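Local structure of prolyl 4-hydroxylase alpha subunit Fe(2+) 2OG dioxygenase domain-containing protein (Burkholderia ambifaria, 3W20) at residues Y5-M10 against I38-V43; G106-R111 against E132-L137. The protein probably oxidises N-substituted L-amino acids as a metal- and 2-oxoglutarate-dependent dioxygenase, with a zinc ion in its metal site. All blocks are in the same frame, centred on the assembly; numbering follows the deposited sequence.

Interaction 1: Y5-M10 against I38-V43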
ATOM      1  N   TYR A   5      -7.163 -19.580 -31.364  1.00 21.37           N
ATOM      2  CA  TYR A   5      -6.310 -18.723 -32.096  1.00 21.68           C
ATOM      3  C   TYR A   5      -5.114 -19.533 -32.564  1.00 22.04           C
ATOM      4  O   TYR A   5      -4.731 -20.471 -31.876  1.00 22.11           O
ATOM      5  CB  TYR A   5      -5.795 -17.686 -31.145  1.00 21.42           C
ATOM      6  CG  TYR A   5      -6.802 -16.923 -30.392  1.00 20.33           C
ATOM      7  CD1 TYR A   5      -7.330 -15.755 -30.930  1.00 20.63           C
ATOM      8  CD2 TYR A   5      -7.196 -17.307 -29.080  1.00 20.09           C
ATOM      9  CE1 TYR A   5      -8.215 -14.980 -30.189  1.00 21.82           C
ATOM     10  CE2 TYR A   5      -8.090 -16.547 -28.356  1.00 21.28           C
ATOM     11  CZ  TYR A   5      -8.591 -15.391 -28.923  1.00 20.48           C
ATOM     12  OH  TYR A   5      -9.473 -14.584 -28.211  1.00 22.52           O
ATOM     13  N   PRO A   6      -4.531 -19.189 -33.743  1.00 25.89           N
ATOM     14  CA  PRO A   6      -3.271 -19.772 -34.195  1.00 23.80           C
ATOM     15  C   PRO A   6      -2.223 -19.665 -33.059  1.00 23.81           C
ATOM     16  O   PRO A   6      -2.039 -18.561 -32.511  1.00 23.47           O
ATOM     17  CB  PRO A   6      -2.859 -18.831 -35.371  1.00 25.13           C
ATOM     18  CG  PRO A   6      -4.156 -18.263 -35.889  1.00 26.77           C
ATOM     19  CD  PRO A   6      -5.000 -18.091 -34.637  1.00 25.79           C
ATOM     20  N   ALA A   7      -1.509 -20.758 -32.771  1.00 21.49           N
ATOM     21  CA  ALA A   7      -0.497 -20.773 -31.682  1.00 21.52           C
ATOM     22  C   ALA A   7       0.755 -21.529 -32.129  1.00 21.60           C
ATOM     23  O   ALA A   7       0.671 -22.557 -32.870  1.00 21.37           O
ATOM     24  CB  ALA A   7      -1.086 -21.369 -30.402  1.00 19.88           C
ATOM     25  N   GLN A   8       1.894 -20.996 -31.756  1.00 18.74           N
ATOM     26  CA  GLN A   8       3.154 -21.785 -31.896  1.00 19.55           C
ATOM     27  C   GLN A   8       3.629 -22.156 -30.504  1.00 20.27           C
ATOM     28  O   GLN A   8       3.814 -21.275 -29.619  1.00 18.14           O
ATOM     29  CB  GLN A   8       4.252 -20.983 -32.595  1.00 23.76           C
ATOM     30  CG  GLN A   8       3.937 -20.540 -34.062  1.00 30.49           C
ATOM     31  CD  GLN A   8       3.710 -21.731 -35.016  1.00 37.07           C
ATOM     32  OE1 GLN A   8       4.506 -22.668 -35.036  1.00 40.04           O
ATOM     33  NE2 GLN A   8       2.603 -21.694 -35.813  1.00 36.39           N
ATOM     34  N   LEU A   9       3.844 -23.445 -30.283  1.00 18.08           N
ATOM     35  CA  LEU A   9       4.227 -23.872 -28.936  1.00 19.97           C
ATOM     36  C   LEU A   9       5.713 -24.283 -28.944  1.00 20.62           C
ATOM     37  O   LEU A   9       6.124 -25.177 -29.698  1.00 19.64           O
ATOM     38  CB  LEU A   9       3.306 -25.032 -28.520  1.00 22.21           C
ATOM     39  CG  LEU A   9       3.356 -25.627 -27.120  1.00 26.87           C
ATOM     40  CD1 LEU A   9       1.952 -26.222 -26.933  1.00 25.16           C
ATOM     41  CD2 LEU A   9       4.423 -26.719 -26.968  1.00 31.16           C
HETATM   42  N   MSE A  10       6.547 -23.654 -28.099  1.00 19.93           N
HETATM   43  CA  MSE A  10       7.985 -23.847 -28.173  1.00 19.81           C
HETATM   44  C   MSE A  10       8.502 -24.540 -26.962  1.00 20.38           C
HETATM   45  O   MSE A  10       8.174 -24.136 -25.845  1.00 16.35           O
HETATM   46  CB  MSE A  10       8.740 -22.519 -28.274  1.00 22.06           C
HETATM   47  CG  MSE A  10       7.811 -21.319 -28.153  1.00 36.54           C
HETATM   48 SE   MSE A  10       7.168 -20.860 -29.976  1.00 40.16          SE
HETATM   49  CE  MSE A  10       9.002 -20.454 -30.207  1.00 20.61           C
ATOM     50  N   ILE A  38       4.705 -19.921 -25.618  1.00 14.89           N
ATOM     51  CA  ILE A  38       3.617 -20.047 -26.618  1.00 13.52           C
ATOM     52  C   ILE A  38       3.361 -18.657 -27.165  1.00 15.19           C
ATOM     53  O   ILE A  38       3.159 -17.653 -26.412  1.00 15.50           O
ATOM     54  CB  ILE A  38       2.347 -20.622 -26.026  1.00 13.78           C
ATOM     55  CG1 ILE A  38       2.647 -22.025 -25.438  1.00 13.28           C
ATOM     56  CG2 ILE A  38       1.277 -20.851 -27.151  1.00 16.15           C
ATOM     57  CD1 ILE A  38       1.381 -22.720 -24.859  1.00 13.72           C
ATOM     58  N   VAL A  39       3.346 -18.579 -28.500  1.00 15.89           N
ATOM     59  CA  VAL A  39       3.021 -17.308 -29.155  1.00 15.83           C
ATOM     60  C   VAL A  39       1.723 -17.436 -29.943  1.00 15.36           C
ATOM     61  O   VAL A  39       1.595 -18.344 -30.778  1.00 19.74           O
ATOM     62  CB  VAL A  39       4.147 -16.843 -30.085  1.00 14.78           C
ATOM     63  CG1 VAL A  39       3.696 -15.520 -30.735  1.00 17.50           C
ATOM     64  CG2 VAL A  39       5.436 -16.597 -29.284  1.00 13.93           C
HETATM   65  N   MSE A  40       0.737 -16.566 -29.689  1.00 16.46           N
HETATM   66  CA  MSE A  40      -0.616 -16.738 -30.242  1.00 16.03           C
HETATM   67  C   MSE A  40      -1.064 -15.481 -31.006  1.00 18.95           C
HETATM   68  O   MSE A  40      -0.795 -14.374 -30.609  1.00 18.62           O
HETATM   69  CB  MSE A  40      -1.627 -16.907 -29.050  1.00 17.76           C
HETATM   70  CG  MSE A  40      -1.138 -17.988 -28.079  1.00 18.54           C
HETATM   71 SE   MSE A  40      -2.529 -18.233 -26.678  1.00 21.74          SE
HETATM   72  CE  MSE A  40      -3.961 -18.876 -27.829  1.00 17.75           C
ATOM     73  N   ASP A  41      -1.752 -15.676 -32.137  1.00 18.80           N
ATOM     74  CA  ASP A  41      -2.234 -14.579 -32.963  1.00 21.60           C
ATOM     75  C   ASP A  41      -3.609 -14.190 -32.460  1.00 20.91           C
ATOM     76  O   ASP A  41      -4.601 -14.822 -32.747  1.00 23.64           O
ATOM     77  CB  ASP A  41      -2.330 -15.034 -34.424  1.00 23.59           C
ATOM     78  CG  ASP A  41      -0.996 -15.289 -35.047  1.00 27.83           C
ATOM     79  OD1 ASP A  41       0.052 -15.208 -34.380  1.00 24.82           O
ATOM     80  OD2 ASP A  41      -0.970 -15.577 -36.253  1.00 25.32           O
ATOM     81  N   ILE A  42      -3.655 -13.132 -31.667  1.00 19.63           N
ATOM     82  CA  ILE A  42      -4.865 -12.752 -30.960  1.00 19.60           C
ATOM     83  C   ILE A  42      -5.595 -11.641 -31.689  1.00 21.69           C
ATOM     84  O   ILE A  42      -6.812 -11.744 -31.914  1.00 23.33           O
ATOM     85  CB  ILE A  42      -4.535 -12.249 -29.531  1.00 20.66           C
ATOM     86  CG1 ILE A  42      -3.842 -13.371 -28.711  1.00 19.89           C
ATOM     87  CG2 ILE A  42      -5.804 -11.749 -28.853  1.00 22.73           C
ATOM     88  CD1 ILE A  42      -4.634 -14.679 -28.744  1.00 20.17           C
ATOM     89  N   VAL A  43      -4.885 -10.575 -32.009  1.00 18.89           N
ATOM     90  CA  VAL A  43      -5.591  -9.363 -32.461  1.00 22.30           C
ATOM     91  C   VAL A  43      -5.337  -9.143 -33.962  1.00 23.00           C
ATOM     92  O   VAL A  43      -4.157  -9.082 -34.392  1.00 22.17           O
ATOM     93  CB  VAL A  43      -5.090  -8.109 -31.750  1.00 21.00           C
ATOM     94  CG1 VAL A  43      -5.873  -6.870 -32.254  1.00 23.91           C
ATOM     95  CG2 VAL A  43      -5.211  -8.243 -30.238  1.00 22.64           C
TER
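Tyr-5 lays one face of its ring against Ile-42, whose CD1 sits 3.5 Å above the ring centre and only 11° off the normal, a CH-pi contact. CG1 of Ile-42 is anti to its carbonyl carbon, beside the backbone N, and chi2 of -52° turns CD1 over the ring. CE of selenomethionine Met-40, turned by chi3 of 64°, approaches the same ring obliquely, 3.8 Å from CD2 of Tyr-5. Beyond this corner the segments run as antiparallel strands. Asp-41 N donates to Pro-6 O at 2.9 Å, while Gln-8 and Val-39 form a hydrogen-bonded pair, Gln-8 N lying 2.8 Å from Val-39 O and Val-39 N donating in return to Gln-8 O. Val-39 O and Gln-8 O each also take a CA-H...O contact, from Ala-7 and Ile-38. The tightly packed face carries Ala-7, Leu-9, Ile-38 and Met-40: CB of Ala-7 meets CG2 of Ile-38 and CG of Met-40, and the side chains of Leu-9 and Ile-38 lie side by side, CG to CG1 at 4.0 Å. Helix 23-31 closes over Ile-38 and Met-40 through Ala-26. The face of Gln-8 and Val-39 is looser; the end of Gln-8 leads away from the partner strand. At its more open end the Asp-41 side chain crosses that of exposed Pro-6 at about a right angle, OD2 3.9 Å from the proline CB, while OD1 is hydrogen-bonded to Gln-236 NE2 on the adjoining strand 236-241. The chemistry is thus divided: backbone bonds set the register of these two strands, apolar carbons seal the helix-covered face, and the one carboxylate of the contact directs its bonded oxygen toward the next strand.

Interaction 2: G106-R111 against E132-L137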
ATOM      1  N   GLY A 106     -10.335   0.685 -13.483  1.00 24.88           N
ATOM      2  CA  GLY A 106     -10.160   0.744 -14.932  1.00 25.39           C
ATOM      3  C   GLY A 106      -9.489  -0.477 -15.568  1.00 23.46           C
ATOM      4  O   GLY A 106      -9.997  -1.047 -16.592  1.00 20.49           O
ATOM      5  N   LEU A 107      -8.353  -0.942 -14.985  1.00 19.79           N
ATOM      6  CA  LEU A 107      -7.675  -2.090 -15.680  1.00 20.82           C
ATOM      7  C   LEU A 107      -8.518  -3.346 -15.766  1.00 20.14           C
ATOM      8  O   LEU A 107      -8.456  -4.081 -16.735  1.00 19.17           O
ATOM      9  CB  LEU A 107      -6.333  -2.443 -14.955  1.00 20.88           C
ATOM     10  CG  LEU A 107      -5.282  -1.358 -15.060  1.00 21.20           C
ATOM     11  CD1 LEU A 107      -4.091  -1.669 -14.128  1.00 19.32           C
ATOM     12  CD2 LEU A 107      -4.791  -1.145 -16.515  1.00 20.59           C
ATOM     13  N   ARG A 108      -9.351  -3.605 -14.770  1.00 23.25           N
ATOM     14  CA  ARG A 108     -10.113  -4.807 -14.799  1.00 23.30           C
ATOM     15  C   ARG A 108     -11.125  -4.807 -15.929  1.00 24.53           C
ATOM     16  O   ARG A 108     -11.560  -5.860 -16.287  1.00 27.51           O
ATOM     17  CB  ARG A 108     -10.836  -5.055 -13.478  1.00 28.48           C
ATOM     18  CG  ARG A 108     -12.108  -4.222 -13.326  1.00 27.83           C
ATOM     19  CD  ARG A 108     -12.954  -4.761 -12.174  1.00 36.95           C
ATOM     20  NE  ARG A 108     -12.056  -5.234 -11.128  1.00 43.74           N
ATOM     21  CZ  ARG A 108     -11.408  -4.450 -10.253  1.00 46.81           C
ATOM     22  NH1 ARG A 108     -11.602  -3.139 -10.255  1.00 48.13           N
ATOM     23  NH2 ARG A 108     -10.552  -4.977  -9.384  1.00 39.70           N
ATOM     24  N   THR A 109     -11.415  -3.647 -16.525  1.00 24.85           N
ATOM     25  CA  THR A 109     -12.393  -3.581 -17.640  1.00 28.20           C
ATOM     26  C   THR A 109     -11.717  -3.685 -19.006  1.00 29.21           C
ATOM     27  O   THR A 109     -12.380  -3.701 -20.031  1.00 23.31           O
ATOM     28  CB  THR A 109     -13.250  -2.280 -17.616  1.00 27.12           C
ATOM     29  OG1 THR A 109     -12.427  -1.125 -17.872  1.00 28.05           O
ATOM     30  CG2 THR A 109     -13.950  -2.135 -16.219  1.00 29.02           C
ATOM     31  N   THR A 110     -10.383  -3.654 -19.025  1.00 23.06           N
ATOM     32  CA  THR A 110      -9.697  -3.667 -20.296  1.00 21.53           C
ATOM     33  C   THR A 110      -9.868  -4.975 -21.035  1.00 18.56           C
ATOM     34  O   THR A 110      -9.990  -6.033 -20.419  1.00 22.55           O
ATOM     35  CB  THR A 110      -8.187  -3.321 -20.184  1.00 20.17           C
ATOM     36  OG1 THR A 110      -7.517  -4.375 -19.523  1.00 18.51           O
ATOM     37  CG2 THR A 110      -7.956  -2.064 -19.432  1.00 22.30           C
ATOM     38  N   ARG A 111      -9.874  -4.923 -22.371  1.00 20.81           N
ATOM     39  CA  ARG A 111      -9.917  -6.139 -23.142  1.00 20.83           C
ATOM     40  C   ARG A 111      -8.756  -7.072 -22.865  1.00 20.57           C
ATOM     41  O   ARG A 111      -8.907  -8.319 -22.769  1.00 21.86           O
ATOM     42  CB  ARG A 111      -9.928  -5.811 -24.600  1.00 27.33           C
ATOM     43  CG  ARG A 111     -10.607  -6.955 -25.262  1.00 32.56           C
ATOM     44  CD  ARG A 111     -11.145  -6.506 -26.571  1.00 33.94           C
ATOM     45  NE  ARG A 111     -11.357  -7.698 -27.395  1.00 39.83           N
ATOM     46  CZ  ARG A 111     -11.685  -7.646 -28.671  1.00 31.44           C
ATOM     47  NH1 ARG A 111     -11.790  -6.456 -29.258  1.00 38.69           N
ATOM     48  NH2 ARG A 111     -11.850  -8.751 -29.354  1.00 37.14           N
ATOM     49  N   GLU A 132      -8.323  -7.894   2.283  1.00 44.64           N
ATOM     50  CA  GLU A 132      -7.431  -8.116   1.137  1.00 42.22           C
ATOM     51  C   GLU A 132      -7.365  -6.959   0.111  1.00 40.25           C
ATOM     52  O   GLU A 132      -8.385  -6.401  -0.301  1.00 47.10           O
ATOM     53  CB  GLU A 132      -7.675  -9.465   0.474  1.00 46.45           C
ATOM     54  CG  GLU A 132      -8.882  -9.494  -0.444  1.00 48.29           C
ATOM     55  CD  GLU A 132      -9.508 -10.870  -0.514  1.00 51.46           C
ATOM     56  OE1 GLU A 132      -8.776 -11.879  -0.477  1.00 52.78           O
ATOM     57  OE2 GLU A 132     -10.746 -10.935  -0.597  1.00 58.12           O
ATOM     58  N   VAL A 133      -6.141  -6.595  -0.264  1.00 31.27           N
ATOM     59  CA  VAL A 133      -5.949  -5.453  -1.140  1.00 23.26           C
ATOM     60  C   VAL A 133      -5.195  -6.050  -2.358  1.00 20.19           C
ATOM     61  O   VAL A 133      -4.545  -7.082  -2.253  1.00 18.02           O
ATOM     62  CB  VAL A 133      -5.194  -4.317  -0.442  1.00 26.08           C
ATOM     63  CG1 VAL A 133      -5.835  -3.998   0.934  1.00 22.84           C
ATOM     64  CG2 VAL A 133      -3.723  -4.586  -0.350  1.00 24.09           C
ATOM     65  N   GLU A 134      -5.351  -5.402  -3.480  1.00 17.20           N
ATOM     66  CA  GLU A 134      -4.956  -5.970  -4.769  1.00 16.76           C
ATOM     67  C   GLU A 134      -3.567  -5.446  -5.130  1.00 16.14           C
ATOM     68  O   GLU A 134      -3.222  -4.294  -4.887  1.00 17.21           O
ATOM     69  CB  GLU A 134      -5.924  -5.532  -5.861  1.00 15.50           C
ATOM     70  CG  GLU A 134      -7.342  -6.080  -5.593  1.00 18.17           C
ATOM     71  CD  GLU A 134      -8.321  -5.639  -6.672  1.00 20.20           C
ATOM     72  OE1 GLU A 134      -8.086  -4.667  -7.402  1.00 19.96           O
ATOM     73  OE2 GLU A 134      -9.346  -6.330  -6.788  1.00 22.02           O
ATOM     74  N   PHE A 135      -2.812  -6.350  -5.754  1.00 17.55           N
ATOM     75  CA  PHE A 135      -1.664  -5.978  -6.553  1.00 15.71           C
ATOM     76  C   PHE A 135      -2.138  -5.245  -7.808  1.00 16.14           C
ATOM     77  O   PHE A 135      -3.316  -5.399  -8.269  1.00 17.63           O
ATOM     78  CB  PHE A 135      -0.971  -7.250  -6.974  1.00 15.32           C
ATOM     79  CG  PHE A 135      -0.114  -7.895  -5.852  1.00 16.45           C
ATOM     80  CD1 PHE A 135       1.277  -7.868  -5.900  1.00 18.13           C
ATOM     81  CD2 PHE A 135      -0.717  -8.542  -4.804  1.00 17.03           C
ATOM     82  CE1 PHE A 135       2.035  -8.454  -4.860  1.00 21.68           C
ATOM     83  CE2 PHE A 135       0.024  -9.119  -3.774  1.00 20.19           C
ATOM     84  CZ  PHE A 135       1.395  -9.097  -3.809  1.00 20.68           C
ATOM     85  N   LEU A 136      -1.235  -4.446  -8.367  1.00 14.27           N
ATOM     86  CA  LEU A 136      -1.479  -3.822  -9.648  1.00 16.91           C
ATOM     87  C   LEU A 136      -1.806  -4.927 -10.672  1.00 16.64           C
ATOM     88  O   LEU A 136      -1.140  -5.990 -10.693  1.00 16.74           O
ATOM     89  CB  LEU A 136      -0.199  -3.061 -10.104  1.00 17.51           C
ATOM     90  CG  LEU A 136      -0.258  -2.556 -11.529  1.00 16.71           C
ATOM     91  CD1 LEU A 136      -1.307  -1.434 -11.484  1.00 20.63           C
ATOM     92  CD2 LEU A 136       1.062  -1.958 -11.985  1.00 20.18           C
ATOM     93  N   LEU A 137      -2.769  -4.684 -11.594  1.00 17.01           N
ATOM     94  CA  LEU A 137      -3.143  -5.789 -12.532  1.00 16.99           C
ATOM     95  C   LEU A 137      -2.247  -5.977 -13.757  1.00 16.68           C
ATOM     96  O   LEU A 137      -2.035  -7.118 -14.214  1.00 17.04           O
ATOM     97  CB  LEU A 137      -4.613  -5.634 -13.039  1.00 15.83           C
ATOM     98  CG  LEU A 137      -5.627  -6.293 -12.133  1.00 15.33           C
ATOM     99  CD1 LEU A 137      -7.060  -5.731 -12.435  1.00 19.37           C
ATOM    100  CD2 LEU A 137      -5.630  -7.834 -12.424  1.00 19.60           C
TER
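Leu-107, late in helix 87-107, packs against Leu-137 and Leu-136. The side chains of Leu-107 and Leu-137 slide past each other in opposite directions with their CB atoms 4.1 Å apart, and CD1 of Leu-107 reaches 3.8 Å from CD1 of Leu-136. Arg-108 takes the contact outward to a charged end. Its CB rests on CD1 of Leu-137 at 4.0 Å; CG stands between the backbone N and the carbonyl carbon (chi1 79°), the chain bends at chi3, and the tip returns to the strand. There NH2 lies 3.2 Å from both OE1 and OE2 of Glu-134, a salt bridge made at the edge of the guanidinium, with the carboxylate plane turned by 45°. The bond to OE1 is weak, its N-H...O angle only 133°. Each group has its stronger partner on helix 87-107: NH1 makes a salt bridge to Asp-105 OD1, and OE1 of Glu-134 accepts from Asn-104 ND2. From Leu-107 to Thr-110 the chain makes a type I beta turn, and Thr-110 OG1 bonds back to Leu-107 O and caps Val-113 N. The turn joins helix 87-107 to helix 111-120, with Thr-110 as N-cap of the second, and packs beside the segment leading into strand 139-143, which carries the 2-oxoglutarate-binding Arg-141 and Tyr-143 of the double-stranded beta-helix (DSBH) fold.

Interaction 1 closes before interaction 2 opens along the chain. Their centres lie 25 Å apart; their nearest atoms come to about 6 Å without touching. Both reach the same mixed sheet by different routes: interaction 1 joins strands 4-10 and 37-41, the latter pairing with 236-241, whereas interaction 2 sets the C-terminal part of helix 87-107 beside strand 133-134 and the loop that follows it, the strand reaching the sheet through strand 123-127. Strand 255-265, bearing the 2-oxoglutarate-binding Arg-255 and Thr-257, lies in that sheet between these outlying parts. The two contacts thus tie N-terminal strands and a helical layer to one dioxygenase core, and neither includes a zinc ligand.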